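Local coordinates for ferritin (PDB 4IWK), which probably takes up ferrous iron, oxidises it with dioxygen and stores it as ferric mineral in a soluble 24-subunit shell, at residues 11-16 with 67-72; 15-20 with 48-53; 61-66 with 114-119. All blocks are in the same frame, centred on the assembly; numbering follows the deposited sequence.

The three contacts join three of the four long helices of one ferritin subunit, and a loop. Contacts 1 and 2 share Q15 and E16 on helix 3-32; their centres lie about 9 Å apart, and V72 and L69 of the first touch F17 of the second. Contact 1 packs the long loop after helix 36-62 on the outside of helix 3-32, while contact 2 joins helices 3-32 and 36-62 around the iron site. Contact 3, its centre about 16 and 19 Å from those of contacts 1 and 2, links the turn after helix 36-62 to the N-terminal end of helix 115-145. Along the chain it opens after contact 2 closes and alternates with contact 1.

Contact 1 (11-16 with 67-72); sequences RQVTQE and IELQAV. With FE (Fe (III) ion), chain G.
T14 and Q70 join helix 3-32 of the ferritin four-helix bundle to the long loop that follows helix 36-62, in a contact divided between a polar edge and an apolar one. On the polar edge the two side chains cross at about a right angle. T14 OG1 donates to Q70 OE1 over a short 2.5 Å, lying in the carbonyl plane on a lone pair, with a C=O...O angle of 119°. The first torsion of T14 (chi1 -54°) puts OG1 beside the backbone N, where it meets Q70 OE1. Water 1 adds a second link, donating to T14 OG1 and accepting from Q70 N, so the side chain and backbone of Q70 are both tied to one threonine. On the apolar edge V13 divides its methyls: CG2 meets I67 CD1 tip to tip at 4.1 Å, and CG1 lies 4.2 Å from L69 CD2. I67 and L69 also pack on I28 and L24 of a second subunit, which places this loop at a subunit interface. The other side of the helix faces the metal. There Q12 NE2 donates to E16 OE2 at 2.9 Å, on the anti side and tilted 33° out of the carboxylate plane, and Q12 OE1 is bonded to S101 on helix 84-111. This second-shell amide probably helps position E16, whose OE1 binds the iron at 2.0 Å while OE2 accepts from the iron-bound water 2.

Contact 2 (15-20 with 48-53); sequences QEFTAS and EEREHG. With FE (Fe (III) ion), chain G; FE (Fe (III) ion), chain I.
E16 and E49 face each other from two helical segments, 15-20 and 48-53, that run antiparallel at 167° with their axes 7.7 Å apart. The CA atoms of E16 and G53, and of S20 and E49, lie 5.0 Å apart. At the E16 end the glycine brings its backbone in with no side chain between, G53 CA lying 3.7 Å from F17 CE1. R50 O sits at the edge of the F17 ring, in its plane, 3.6 Å from F17 CE1. S20 CB packs on E49 CB, while S20 OG bonds to S46 O in its own chain; R50 NH2 reaches S46 of a second subunit. The two glutamate side chains cross at about a right angle, yet their carboxylates are nearly coplanar, 27° apart. E16 OE1 and E49 OE1 stand 2.7 Å apart without a hydrogen bond, because both bind the same iron. E49 OE1 binds that ion at 2.1 Å, and its OE2 binds the second iron at 2.1 Å. The chain of E49 bends at chi2 (-72°), which turns CD toward the metals. H52 ND1 completes the protein ligands of the first iron at a longer 2.4 Å; E16 OE1 lies at the edge of its ring, near the plane, as a fellow ligand, not a hydrogen-bond partner. Water 3 bridges the ions, and E95 and E131 bind the second. This is the dinuclear ferroxidase centre: the shared iron probably lets two carboxylate oxygens stand this close, and the bridging E49 and water 3 hold two irons together, consistent with their joint oxidation by dioxygen.

Contact 3 (61-66 with 114-119); sequences NKRNIP and DFAVMA
R63 and D114 form a salt bridge at one end of the ferritin bundle, between the turn that ends helix 36-62 and the N-cap of helix 115-145. The side chains meet tip to tip, with guanidinium and carboxylate nearly coplanar at 17°. The grip is end-on and bidentate: NH2 of R63 donates to OD2 of D114 at 2.7 Å, and NH1 of R63 to OD1 of D114 at 3.1 Å, each on a syn lone pair. Bends at chi2, setting CD, and chi3, setting NE, fold the R63 chain. D114 OD1 also caps the helix, accepting from V117 N at 3.1 Å from above the carboxylate plane. Around the ion pair, V117 CG2 lies 3.8 Å from R63 NH2, and A116 CB sits at the guanidinium edge near NH1. I65 CD1 touches V117 CG2 loosely at 4.5 Å, and the I65 side chain also packs on L6 and F9 of helix 3-32. R63 itself follows the last helical residue, in a Schellman motif whose C-prime residue is N64. One aspartate therefore serves two helix ends: its charge probably interacts favourably with the positive N-terminal end of the helix 115-145 dipole and pairs with R63, which in turn helps hold the capping carboxylate in place.

Contact 1 (11-16 with 67-72)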
ATOM      1  N   ARG A  11      53.980 -17.981   7.432  1.00 23.10           N
ATOM      2  CA  ARG A  11      54.544 -16.626   7.388  1.00 25.80           C
ATOM      3  C   ARG A  11      53.509 -15.581   6.825  1.00 23.04           C
ATOM      4  O   ARG A  11      53.579 -14.396   7.103  1.00 23.01           O
ATOM      5  CB  ARG A  11      55.855 -16.541   6.605  1.00 25.52           C
ATOM      6  CG  ARG A  11      57.092 -17.034   7.352  1.00 43.91           C
ATOM      7  CD  ARG A  11      58.051 -17.671   6.352  1.00 52.50           C
ATOM      8  NE  ARG A  11      59.454 -17.400   6.614  1.00 59.71           N
ATOM      9  CZ  ARG A  11      60.254 -16.735   5.783  1.00 72.57           C
ATOM     10  NH1 ARG A  11      59.802 -16.279   4.611  1.00 76.45           N
ATOM     11  NH2 ARG A  11      61.524 -16.527   6.115  1.00 81.21           N
ATOM     12  N   GLN A  12      52.653 -16.034   5.909  1.00 21.52           N
ATOM     13  CA  GLN A  12      51.746 -15.085   5.241  1.00 20.93           C
ATOM     14  C   GLN A  12      50.759 -14.573   6.326  1.00 20.85           C
ATOM     15  O   GLN A  12      50.386 -13.355   6.320  1.00 18.56           O
ATOM     16  CB  GLN A  12      50.931 -15.692   4.059  1.00 21.80           C
ATOM     17  CG  GLN A  12      50.151 -14.625   3.298  1.00 22.07           C
ATOM     18  CD  GLN A  12      51.093 -13.598   2.647  1.00 25.55           C
ATOM     19  OE1 GLN A  12      52.216 -13.961   2.266  1.00 26.36           O
ATOM     20  NE2 GLN A  12      50.687 -12.358   2.540  1.00 27.14           N
ATOM     21  N   VAL A  13      50.298 -15.459   7.196  1.00 20.63           N
ATOM     22  CA  VAL A  13      49.394 -15.027   8.267  1.00 17.23           C
ATOM     23  C   VAL A  13      50.115 -14.007   9.112  1.00 18.12           C
ATOM     24  O   VAL A  13      49.555 -12.946   9.438  1.00 18.80           O
ATOM     25  CB  VAL A  13      48.969 -16.200   9.188  1.00 19.93           C
ATOM     26  CG1 VAL A  13      48.176 -15.692  10.393  1.00 20.35           C
ATOM     27  CG2 VAL A  13      48.140 -17.235   8.395  1.00 23.54           C
ATOM     28  N   THR A  14      51.361 -14.320   9.486  1.00 16.11           N
ATOM     29  CA  THR A  14      52.130 -13.323  10.241  1.00 17.82           C
ATOM     30  C   THR A  14      52.268 -11.969   9.526  1.00 18.23           C
ATOM     31  O   THR A  14      52.113 -10.911  10.160  1.00 18.73           O
ATOM     32  CB  THR A  14      53.543 -13.845  10.535  1.00 19.64           C
ATOM     33  OG1 THR A  14      53.385 -15.093  11.166  1.00 20.77           O
ATOM     34  CG2 THR A  14      54.301 -12.856  11.521  1.00 22.34           C
ATOM     35  N   GLN A  15      52.485 -11.991   8.189  1.00 17.63           N
ATOM     36  CA  GLN A  15      52.703 -10.748   7.471  1.00 16.63           C
ATOM     37  C   GLN A  15      51.367  -9.929   7.456  1.00 16.27           C
ATOM     38  O   GLN A  15      51.413  -8.674   7.570  1.00 18.04           O
ATOM     39  CB  GLN A  15      53.146 -11.118   6.051  1.00 18.02           C
ATOM     40  CG  GLN A  15      53.311  -9.859   5.135  1.00 20.18           C
ATOM     41  CD  GLN A  15      54.364  -8.872   5.673  1.00 23.91           C
ATOM     42  OE1 GLN A  15      55.329  -9.286   6.343  1.00 25.59           O
ATOM     43  NE2 GLN A  15      54.152  -7.569   5.463  1.00 24.18           N
ATOM     44  N   GLU A  16      50.214 -10.633   7.318  1.00 17.05           N
ATOM     45  CA  GLU A  16      48.928  -9.860   7.245  1.00 15.79           C
ATOM     46  C   GLU A  16      48.695  -9.252   8.631  1.00 16.90           C
ATOM     47  O   GLU A  16      48.295  -8.054   8.698  1.00 17.41           O
ATOM     48  CB  GLU A  16      47.737 -10.787   6.947  1.00 17.58           C
ATOM     49  CG  GLU A  16      47.858 -11.404   5.501  1.00 19.40           C
ATOM     50  CD  GLU A  16      47.898 -10.470   4.334  1.00 22.88           C
ATOM     51  OE1 GLU A  16      47.456  -9.335   4.509  1.00 25.61           O
ATOM     52  OE2 GLU A  16      48.319 -10.920   3.238  1.00 27.18           O
ATOM     53  N   ILE A  67      48.746 -24.271  11.468  1.00 20.90           N
ATOM     54  CA  ILE A  67      49.071 -22.890  11.704  1.00 20.52           C
ATOM     55  C   ILE A  67      49.652 -22.814  13.125  1.00 22.64           C
ATOM     56  O   ILE A  67      48.989 -23.325  14.005  1.00 26.38           O
ATOM     57  CB  ILE A  67      47.787 -21.989  11.636  1.00 19.42           C
ATOM     58  CG1 ILE A  67      47.276 -21.893  10.178  1.00 21.92           C
ATOM     59  CG2 ILE A  67      48.076 -20.576  12.121  1.00 23.33           C
ATOM     60  CD1 ILE A  67      48.271 -21.220   9.192  1.00 20.58           C
ATOM     61  N   GLU A  68      50.822 -22.234  13.264  1.00 22.38           N
ATOM     62  CA  GLU A  68      51.378 -21.837  14.570  1.00 27.22           C
ATOM     63  C   GLU A  68      51.479 -20.307  14.501  1.00 20.46           C
ATOM     64  O   GLU A  68      52.268 -19.765  13.728  1.00 27.35           O
ATOM     65  CB  GLU A  68      52.761 -22.457  14.717  1.00 32.96           C
ATOM     66  CG  GLU A  68      52.877 -23.178  16.031  1.00 60.89           C
ATOM     67  CD  GLU A  68      52.347 -24.609  15.936  1.00 64.93           C
ATOM     68  OE1 GLU A  68      52.939 -25.443  15.205  1.00 73.32           O
ATOM     69  OE2 GLU A  68      51.346 -24.904  16.599  1.00 66.26           O
ATOM     70  N   LEU A  69      50.639 -19.650  15.333  1.00 25.48           N
ATOM     71  CA  LEU A  69      50.614 -18.191  15.375  1.00 20.65           C
ATOM     72  C   LEU A  69      51.886 -17.643  15.959  1.00 20.22           C
ATOM     73  O   LEU A  69      52.319 -18.125  17.009  1.00 27.38           O
ATOM     74  CB  LEU A  69      49.382 -17.691  16.196  1.00 20.36           C
ATOM     75  CG  LEU A  69      47.954 -17.968  15.658  1.00 20.05           C
ATOM     76  CD1 LEU A  69      46.897 -17.371  16.601  1.00 22.45           C
ATOM     77  CD2 LEU A  69      47.865 -17.300  14.262  1.00 20.24           C
ATOM     78  N   GLN A  70      52.527 -16.781  15.231  1.00 19.49           N
ATOM     79  CA  GLN A  70      53.781 -16.154  15.668  1.00 20.86           C
ATOM     80  C   GLN A  70      53.489 -14.829  16.358  1.00 21.62           C
ATOM     81  O   GLN A  70      52.339 -14.246  16.305  1.00 20.75           O
ATOM     82  CB  GLN A  70      54.776 -15.891  14.532  1.00 25.03           C
ATOM     83  CG  GLN A  70      54.961 -17.139  13.611  1.00 31.19           C
ATOM     84  CD  GLN A  70      55.932 -16.860  12.431  1.00 42.21           C
ATOM     85  OE1 GLN A  70      55.607 -16.291  11.318  1.00 35.19           O
ATOM     86  NE2 GLN A  70      57.191 -17.284  12.664  1.00 49.07           N
ATOM     87  N   ALA A  71      54.516 -14.360  17.040  1.00 19.26           N
ATOM     88  CA  ALA A  71      54.413 -12.997  17.544  1.00 21.30           C
ATOM     89  C   ALA A  71      54.076 -12.021  16.433  1.00 19.09           C
ATOM     90  O   ALA A  71      54.623 -12.134  15.310  1.00 22.06           O
ATOM     91  CB  ALA A  71      55.729 -12.576  18.243  1.00 21.34           C
ATOM     92  N   VAL A  72      53.248 -10.998  16.771  1.00 20.62           N
ATOM     93  CA  VAL A  72      53.076  -9.875  15.844  1.00 21.66           C
ATOM     94  C   VAL A  72      53.967  -8.737  16.281  1.00 19.94           C
ATOM     95  O   VAL A  72      53.805  -8.160  17.380  1.00 18.59           O
ATOM     96  CB  VAL A  72      51.590  -9.398  15.773  1.00 24.59           C
ATOM     97  CG1 VAL A  72      51.426  -8.467  14.576  1.00 23.03           C
ATOM     98  CG2 VAL A  72      50.618 -10.587  15.568  1.00 24.17           C
TER
HETATM   99 FE    FE G 201      46.953  -7.919   3.178  0.90 24.50          FE
HETATM  100  O   HOH W   1      51.286 -16.066  12.740  1.00 19.73           O
HETATM  101  O   HOH W   2      47.685  -9.073   1.628  1.00 28.28           O
HETATM  102  O   HOH W   3      46.973  -6.267   1.855  1.00 28.00           O

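Contact 2 (15-20 with 48-53)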
ATOM      1  N   GLN A  15      52.485 -11.991   8.189  1.00 17.63           N
ATOM      2  CA  GLN A  15      52.703 -10.748   7.471  1.00 16.63           C
ATOM      3  C   GLN A  15      51.367  -9.929   7.456  1.00 16.27           C
ATOM      4  O   GLN A  15      51.413  -8.674   7.570  1.00 18.04           O
ATOM      5  CB  GLN A  15      53.146 -11.118   6.051  1.00 18.02           C
ATOM      6  CG  GLN A  15      53.311  -9.859   5.135  1.00 20.18           C
ATOM      7  CD  GLN A  15      54.364  -8.872   5.673  1.00 23.91           C
ATOM      8  OE1 GLN A  15      55.329  -9.286   6.343  1.00 25.59           O
ATOM      9  NE2 GLN A  15      54.152  -7.569   5.463  1.00 24.18           N
ATOM     10  N   GLU A  16      50.214 -10.633   7.318  1.00 17.05           N
ATOM     11  CA  GLU A  16      48.928  -9.860   7.245  1.00 15.79           C
ATOM     12  C   GLU A  16      48.695  -9.252   8.631  1.00 16.90           C
ATOM     13  O   GLU A  16      48.295  -8.054   8.698  1.00 17.41           O
ATOM     14  CB  GLU A  16      47.737 -10.787   6.947  1.00 17.58           C
ATOM     15  CG  GLU A  16      47.858 -11.404   5.501  1.00 19.40           C
ATOM     16  CD  GLU A  16      47.898 -10.470   4.334  1.00 22.88           C
ATOM     17  OE1 GLU A  16      47.456  -9.335   4.509  1.00 25.61           O
ATOM     18  OE2 GLU A  16      48.319 -10.920   3.238  1.00 27.18           O
ATOM     19  N   PHE A  17      48.991  -9.992   9.690  1.00 17.79           N
ATOM     20  CA  PHE A  17      48.764  -9.412  11.024  1.00 17.14           C
ATOM     21  C   PHE A  17      49.791  -8.334  11.388  1.00 17.42           C
ATOM     22  O   PHE A  17      49.414  -7.346  12.079  1.00 17.99           O
ATOM     23  CB  PHE A  17      48.751 -10.500  12.119  1.00 16.37           C
ATOM     24  CG  PHE A  17      47.604 -11.457  12.029  1.00 18.52           C
ATOM     25  CD1 PHE A  17      46.402 -11.144  11.351  1.00 18.47           C
ATOM     26  CD2 PHE A  17      47.716 -12.686  12.679  1.00 22.02           C
ATOM     27  CE1 PHE A  17      45.334 -12.048  11.320  1.00 19.34           C
ATOM     28  CE2 PHE A  17      46.641 -13.589  12.655  1.00 21.77           C
ATOM     29  CZ  PHE A  17      45.425 -13.238  12.009  1.00 21.21           C
ATOM     30  N   THR A  18      51.017  -8.447  10.854  1.00 16.01           N
ATOM     31  CA  THR A  18      52.048  -7.405  11.006  1.00 17.89           C
ATOM     32  C   THR A  18      51.550  -6.144  10.330  1.00 18.44           C
ATOM     33  O   THR A  18      51.592  -5.040  10.912  1.00 18.15           O
ATOM     34  CB  THR A  18      53.367  -7.885  10.375  1.00 17.46           C
ATOM     35  OG1 THR A  18      53.811  -9.032  11.117  1.00 18.85           O
ATOM     36  CG2 THR A  18      54.437  -6.820  10.402  1.00 18.91           C
ATOM     37  N   ALA A  19      51.017  -6.313   9.126  1.00 16.44           N
ATOM     38  CA  ALA A  19      50.486  -5.147   8.418  1.00 15.71           C
ATOM     39  C   ALA A  19      49.278  -4.544   9.112  1.00 18.25           C
ATOM     40  O   ALA A  19      49.203  -3.363   9.201  1.00 17.76           O
ATOM     41  CB  ALA A  19      50.072  -5.535   7.010  1.00 16.85           C
ATOM     42  N   SER A  20      48.437  -5.366   9.707  1.00 17.33           N
ATOM     43  CA  SER A  20      47.318  -4.807  10.483  1.00 16.92           C
ATOM     44  C   SER A  20      47.823  -3.874  11.591  1.00 17.94           C
ATOM     45  O   SER A  20      47.254  -2.792  11.833  1.00 16.80           O
ATOM     46  CB  SER A  20      46.530  -5.975  11.066  1.00 18.18           C
ATOM     47  OG  SER A  20      45.427  -5.437  11.788  1.00 18.64           O
ATOM     48  N   GLU A  48      41.023  -4.598   7.619  1.00 19.88           N
ATOM     49  CA  GLU A  48      41.002  -5.390   6.347  1.00 21.43           C
ATOM     50  C   GLU A  48      42.202  -6.337   6.370  1.00 20.90           C
ATOM     51  O   GLU A  48      42.067  -7.491   5.997  1.00 22.44           O
ATOM     52  CB  GLU A  48      41.028  -4.421   5.188  1.00 26.22           C
ATOM     53  CG  GLU A  48      40.874  -5.156   3.888  1.00 38.07           C
ATOM     54  CD  GLU A  48      41.209  -4.217   2.780  1.00 54.44           C
ATOM     55  OE1 GLU A  48      40.315  -3.368   2.442  1.00 52.16           O
ATOM     56  OE2 GLU A  48      42.405  -4.270   2.357  1.00 60.35           O
ATOM     57  N   GLU A  49      43.384  -5.872   6.799  1.00 16.65           N
ATOM     58  CA  GLU A  49      44.536  -6.823   6.783  1.00 17.73           C
ATOM     59  C   GLU A  49      44.313  -7.912   7.814  1.00 18.99           C
ATOM     60  O   GLU A  49      44.719  -9.077   7.551  1.00 18.96           O
ATOM     61  CB  GLU A  49      45.810  -6.055   7.221  1.00 16.92           C
ATOM     62  CG  GLU A  49      46.217  -4.966   6.265  1.00 18.38           C
ATOM     63  CD  GLU A  49      46.790  -5.508   4.992  1.00 26.03           C
ATOM     64  OE1 GLU A  49      46.815  -6.725   4.879  1.00 22.86           O
ATOM     65  OE2 GLU A  49      47.411  -4.749   4.259  1.00 26.27           O
ATOM     66  N   ARG A  50      43.708  -7.628   8.961  1.00 18.65           N
ATOM     67  CA  ARG A  50      43.388  -8.763   9.838  1.00 17.02           C
ATOM     68  C   ARG A  50      42.404  -9.727   9.146  1.00 18.94           C
ATOM     69  O   ARG A  50      42.629 -10.944   9.244  1.00 19.20           O
ATOM     70  CB  ARG A  50      42.739  -8.166  11.118  1.00 19.54           C
ATOM     71  CG  ARG A  50      42.461  -9.300  12.123  1.00 22.28           C
ATOM     72  CD  ARG A  50      42.116  -8.684  13.486  1.00 25.74           C
ATOM     73  NE  ARG A  50      41.795  -9.808  14.454  1.00 27.35           N
ATOM     74  CZ  ARG A  50      40.540 -10.264  14.458  1.00 23.69           C
ATOM     75  NH1 ARG A  50      39.682  -9.768  13.592  1.00 27.14           N
ATOM     76  NH2 ARG A  50      40.148 -11.274  15.198  1.00 20.70           N
ATOM     77  N   GLU A  51      41.381  -9.204   8.430  1.00 18.07           N
ATOM     78  CA  GLU A  51      40.540 -10.151   7.629  1.00 20.24           C
ATOM     79  C   GLU A  51      41.325 -10.994   6.623  1.00 20.08           C
ATOM     80  O   GLU A  51      41.010 -12.215   6.530  1.00 20.40           O
ATOM     81  CB  GLU A  51      39.384  -9.419   6.913  1.00 23.40           C
ATOM     82  CG  GLU A  51      38.417  -8.753   7.875  1.00 26.86           C
ATOM     83  CD  GLU A  51      37.724  -9.783   8.788  1.00 37.28           C
ATOM     84  OE1 GLU A  51      37.494 -10.970   8.385  1.00 38.18           O
ATOM     85  OE2 GLU A  51      37.503  -9.482   9.969  1.00 33.26           O
ATOM     86  N   HIS A  52      42.346 -10.405   5.946  1.00 19.26           N
ATOM     87  CA  HIS A  52      43.165 -11.241   5.075  1.00 18.87           C
ATOM     88  C   HIS A  52      43.819 -12.372   5.857  1.00 19.64           C
ATOM     89  O   HIS A  52      43.812 -13.580   5.431  1.00 18.37           O
ATOM     90  CB  HIS A  52      44.276 -10.455   4.423  1.00 20.62           C
ATOM     91  CG  HIS A  52      43.769  -9.414   3.517  1.00 21.69           C
ATOM     92  ND1 HIS A  52      44.556  -8.387   3.028  1.00 26.03           N
ATOM     93  CD2 HIS A  52      42.499  -9.212   3.038  1.00 22.83           C
ATOM     94  CE1 HIS A  52      43.797  -7.590   2.294  1.00 26.83           C
ATOM     95  NE2 HIS A  52      42.559  -8.055   2.281  1.00 26.63           N
ATOM     96  N   GLY A  53      44.425 -12.035   7.010  1.00 17.30           N
ATOM     97  CA  GLY A  53      45.128 -13.090   7.772  1.00 15.86           C
ATOM     98  C   GLY A  53      44.084 -14.164   8.179  1.00 16.85           C
ATOM     99  O   GLY A  53      44.420 -15.346   8.165  1.00 18.29           O
TER
HETATM  100 FE    FE G 201      46.953  -7.919   3.178  0.90 24.50          FE
HETATM  101 FE    FE I 203      46.735  -4.415   2.290  0.85 23.97          FE
HETATM  102  O   HOH W   2      47.685  -9.073   1.628  1.00 28.28           O
HETATM  103  O   HOH W   3      46.973  -6.267   1.855  1.00 28.00           O
HETATM  104  O   HOH W   4      45.029  -3.977   2.772  1.00 34.45           O

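Contact 3 (61-66 with 114-119)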
ATOM      1  N   ASN A  61      43.286 -24.205   7.801  1.00 20.02           N
ATOM      2  CA  ASN A  61      42.573 -25.204   8.617  1.00 20.98           C
ATOM      3  C   ASN A  61      41.908 -26.236   7.718  1.00 23.55           C
ATOM      4  O   ASN A  61      42.012 -27.447   7.952  1.00 21.81           O
ATOM      5  CB  ASN A  61      41.461 -24.563   9.529  1.00 21.13           C
ATOM      6  CG  ASN A  61      42.059 -23.686  10.702  1.00 22.43           C
ATOM      7  OD1 ASN A  61      43.257 -23.776  11.026  1.00 23.43           O
ATOM      8  ND2 ASN A  61      41.251 -22.762  11.207  1.00 21.06           N
ATOM      9  N   LYS A  62      41.234 -25.753   6.670  1.00 20.52           N
ATOM     10  CA  LYS A  62      40.461 -26.655   5.767  1.00 20.89           C
ATOM     11  C   LYS A  62      41.435 -27.518   5.012  1.00 20.34           C
ATOM     12  O   LYS A  62      41.072 -28.717   4.765  1.00 20.73           O
ATOM     13  CB  LYS A  62      39.623 -25.811   4.769  1.00 19.90           C
ATOM     14  CG  LYS A  62      38.436 -25.169   5.483  1.00 23.74           C
ATOM     15  CD  LYS A  62      37.473 -24.404   4.612  1.00 29.67           C
ATOM     16  CE  LYS A  62      38.101 -23.318   3.814  1.00 37.01           C
ATOM     17  NZ  LYS A  62      36.911 -22.719   3.089  1.00 31.65           N
ATOM     18  N   ARG A  63      42.635 -27.014   4.653  1.00 20.85           N
ATOM     19  CA  ARG A  63      43.565 -27.778   3.814  1.00 20.80           C
ATOM     20  C   ARG A  63      44.554 -28.587   4.653  1.00 23.53           C
ATOM     21  O   ARG A  63      45.554 -29.044   4.144  1.00 26.25           O
ATOM     22  CB  ARG A  63      44.246 -26.815   2.807  1.00 25.14           C
ATOM     23  CG  ARG A  63      44.030 -27.318   1.316  1.00 29.22           C
ATOM     24  CD  ARG A  63      44.669 -28.672   1.054  1.00 26.92           C
ATOM     25  NE  ARG A  63      46.080 -28.434   1.137  1.00 32.79           N
ATOM     26  CZ  ARG A  63      46.810 -27.949   0.143  1.00 30.77           C
ATOM     27  NH1 ARG A  63      46.195 -27.878  -1.024  1.00 28.63           N
ATOM     28  NH2 ARG A  63      48.156 -27.667   0.336  1.00 26.20           N
ATOM     29  N   ASN A  64      44.332 -28.633   5.978  1.00 25.06           N
ATOM     30  CA  ASN A  64      45.289 -29.319   6.861  1.00 26.70           C
ATOM     31  C   ASN A  64      46.674 -28.782   6.795  1.00 26.94           C
ATOM     32  O   ASN A  64      47.669 -29.508   6.940  1.00 29.07           O
ATOM     33  CB  ASN A  64      45.185 -30.890   6.730  1.00 27.22           C
ATOM     34  CG  ASN A  64      43.766 -31.351   6.785  1.00 28.11           C
ATOM     35  OD1 ASN A  64      43.246 -31.844   5.738  1.00 37.72           O
ATOM     36  ND2 ASN A  64      43.050 -31.061   7.854  1.00 26.49           N
ATOM     37  N   ILE A  65      46.801 -27.457   6.706  1.00 21.97           N
ATOM     38  CA  ILE A  65      48.082 -26.791   6.775  1.00 22.55           C
ATOM     39  C   ILE A  65      48.171 -26.325   8.262  1.00 23.18           C
ATOM     40  O   ILE A  65      47.422 -25.468   8.665  1.00 22.67           O
ATOM     41  CB  ILE A  65      48.149 -25.607   5.789  1.00 23.12           C
ATOM     42  CG1 ILE A  65      48.119 -26.147   4.319  1.00 24.33           C
ATOM     43  CG2 ILE A  65      49.424 -24.766   6.029  1.00 27.30           C
ATOM     44  CD1 ILE A  65      47.964 -25.039   3.252  1.00 26.72           C
ATOM     45  N   PRO A  66      49.118 -26.809   9.022  1.00 23.68           N
ATOM     46  CA  PRO A  66      49.012 -26.484  10.458  1.00 28.02           C
ATOM     47  C   PRO A  66      49.465 -25.024  10.667  1.00 24.24           C
ATOM     48  O   PRO A  66      50.442 -24.571  10.080  1.00 29.37           O
ATOM     49  CB  PRO A  66      50.004 -27.483  11.101  1.00 32.43           C
ATOM     50  CG  PRO A  66      50.196 -28.573  10.097  1.00 30.42           C
ATOM     51  CD  PRO A  66      50.088 -27.909   8.738  1.00 25.45           C
ATOM     52  N   ASP A 114      50.736 -27.126  -6.446  1.00 21.43           N
ATOM     53  CA  ASP A 114      49.623 -27.084  -5.526  1.00 18.67           C
ATOM     54  C   ASP A 114      48.570 -26.160  -6.136  1.00 20.77           C
ATOM     55  O   ASP A 114      48.518 -24.942  -5.891  1.00 20.28           O
ATOM     56  CB  ASP A 114      50.111 -26.563  -4.179  1.00 18.76           C
ATOM     57  CG  ASP A 114      49.100 -26.804  -3.075  1.00 23.05           C
ATOM     58  OD1 ASP A 114      47.919 -26.710  -3.323  1.00 21.71           O
ATOM     59  OD2 ASP A 114      49.547 -27.109  -1.944  1.00 25.97           O
ATOM     60  N   PHE A 115      47.765 -26.755  -7.001  1.00 19.83           N
ATOM     61  CA  PHE A 115      46.777 -25.998  -7.782  1.00 17.98           C
ATOM     62  C   PHE A 115      45.766 -25.309  -6.875  1.00 17.26           C
ATOM     63  O   PHE A 115      45.283 -24.223  -7.184  1.00 20.64           O
ATOM     64  CB  PHE A 115      46.089 -26.920  -8.810  1.00 19.95           C
ATOM     65  CG  PHE A 115      47.060 -27.406  -9.855  1.00 22.24           C
ATOM     66  CD1 PHE A 115      47.521 -26.588 -10.873  1.00 25.47           C
ATOM     67  CD2 PHE A 115      47.530 -28.733  -9.815  1.00 22.98           C
ATOM     68  CE1 PHE A 115      48.489 -27.067 -11.791  1.00 27.20           C
ATOM     69  CE2 PHE A 115      48.458 -29.220 -10.751  1.00 23.54           C
ATOM     70  CZ  PHE A 115      48.945 -28.374 -11.732  1.00 26.83           C
ATOM     71  N   ALA A 116      45.394 -26.001  -5.774  1.00 19.77           N
ATOM     72  CA  ALA A 116      44.395 -25.364  -4.901  1.00 18.54           C
ATOM     73  C   ALA A 116      44.966 -24.131  -4.224  1.00 19.94           C
ATOM     74  O   ALA A 116      44.233 -23.151  -4.122  1.00 18.87           O
ATOM     75  CB  ALA A 116      43.913 -26.382  -3.808  1.00 20.53           C
ATOM     76  N   VAL A 117      46.200 -24.196  -3.687  1.00 17.62           N
ATOM     77  CA  VAL A 117      46.785 -23.020  -3.078  1.00 17.61           C
ATOM     78  C   VAL A 117      46.918 -21.915  -4.158  1.00 19.20           C
ATOM     79  O   VAL A 117      46.526 -20.768  -3.887  1.00 19.47           O
ATOM     80  CB  VAL A 117      48.151 -23.297  -2.375  1.00 18.73           C
ATOM     81  CG1 VAL A 117      48.789 -21.970  -1.999  1.00 18.43           C
ATOM     82  CG2 VAL A 117      47.834 -24.135  -1.106  1.00 20.06           C
ATOM     83  N   MET A 118      47.344 -22.241  -5.376  1.00 18.72           N
ATOM     84  CA  MET A 118      47.473 -21.141  -6.342  1.00 20.21           C
ATOM     85  C   MET A 118      46.143 -20.517  -6.651  1.00 19.25           C
ATOM     86  O   MET A 118      46.046 -19.314  -6.862  1.00 19.50           O
ATOM     87  CB  MET A 118      48.059 -21.660  -7.680  1.00 20.29           C
ATOM     88  CG  MET A 118      49.547 -21.954  -7.431  1.00 25.15           C
ATOM     89  SD  MET A 118      50.407 -22.402  -8.988  1.00 29.50           S
ATOM     90  CE  MET A 118      49.796 -24.096  -9.098  1.00 25.36           C
ATOM     91  N   ALA A 119      45.091 -21.336  -6.756  1.00 18.46           N
ATOM     92  CA  ALA A 119      43.751 -20.778  -7.016  1.00 17.13           C
ATOM     93  C   ALA A 119      43.226 -19.896  -5.841  1.00 17.12           C
ATOM     94  O   ALA A 119      42.660 -18.815  -6.031  1.00 19.97           O
ATOM     95  CB  ALA A 119      42.743 -21.912  -7.240  1.00 18.95           C
TER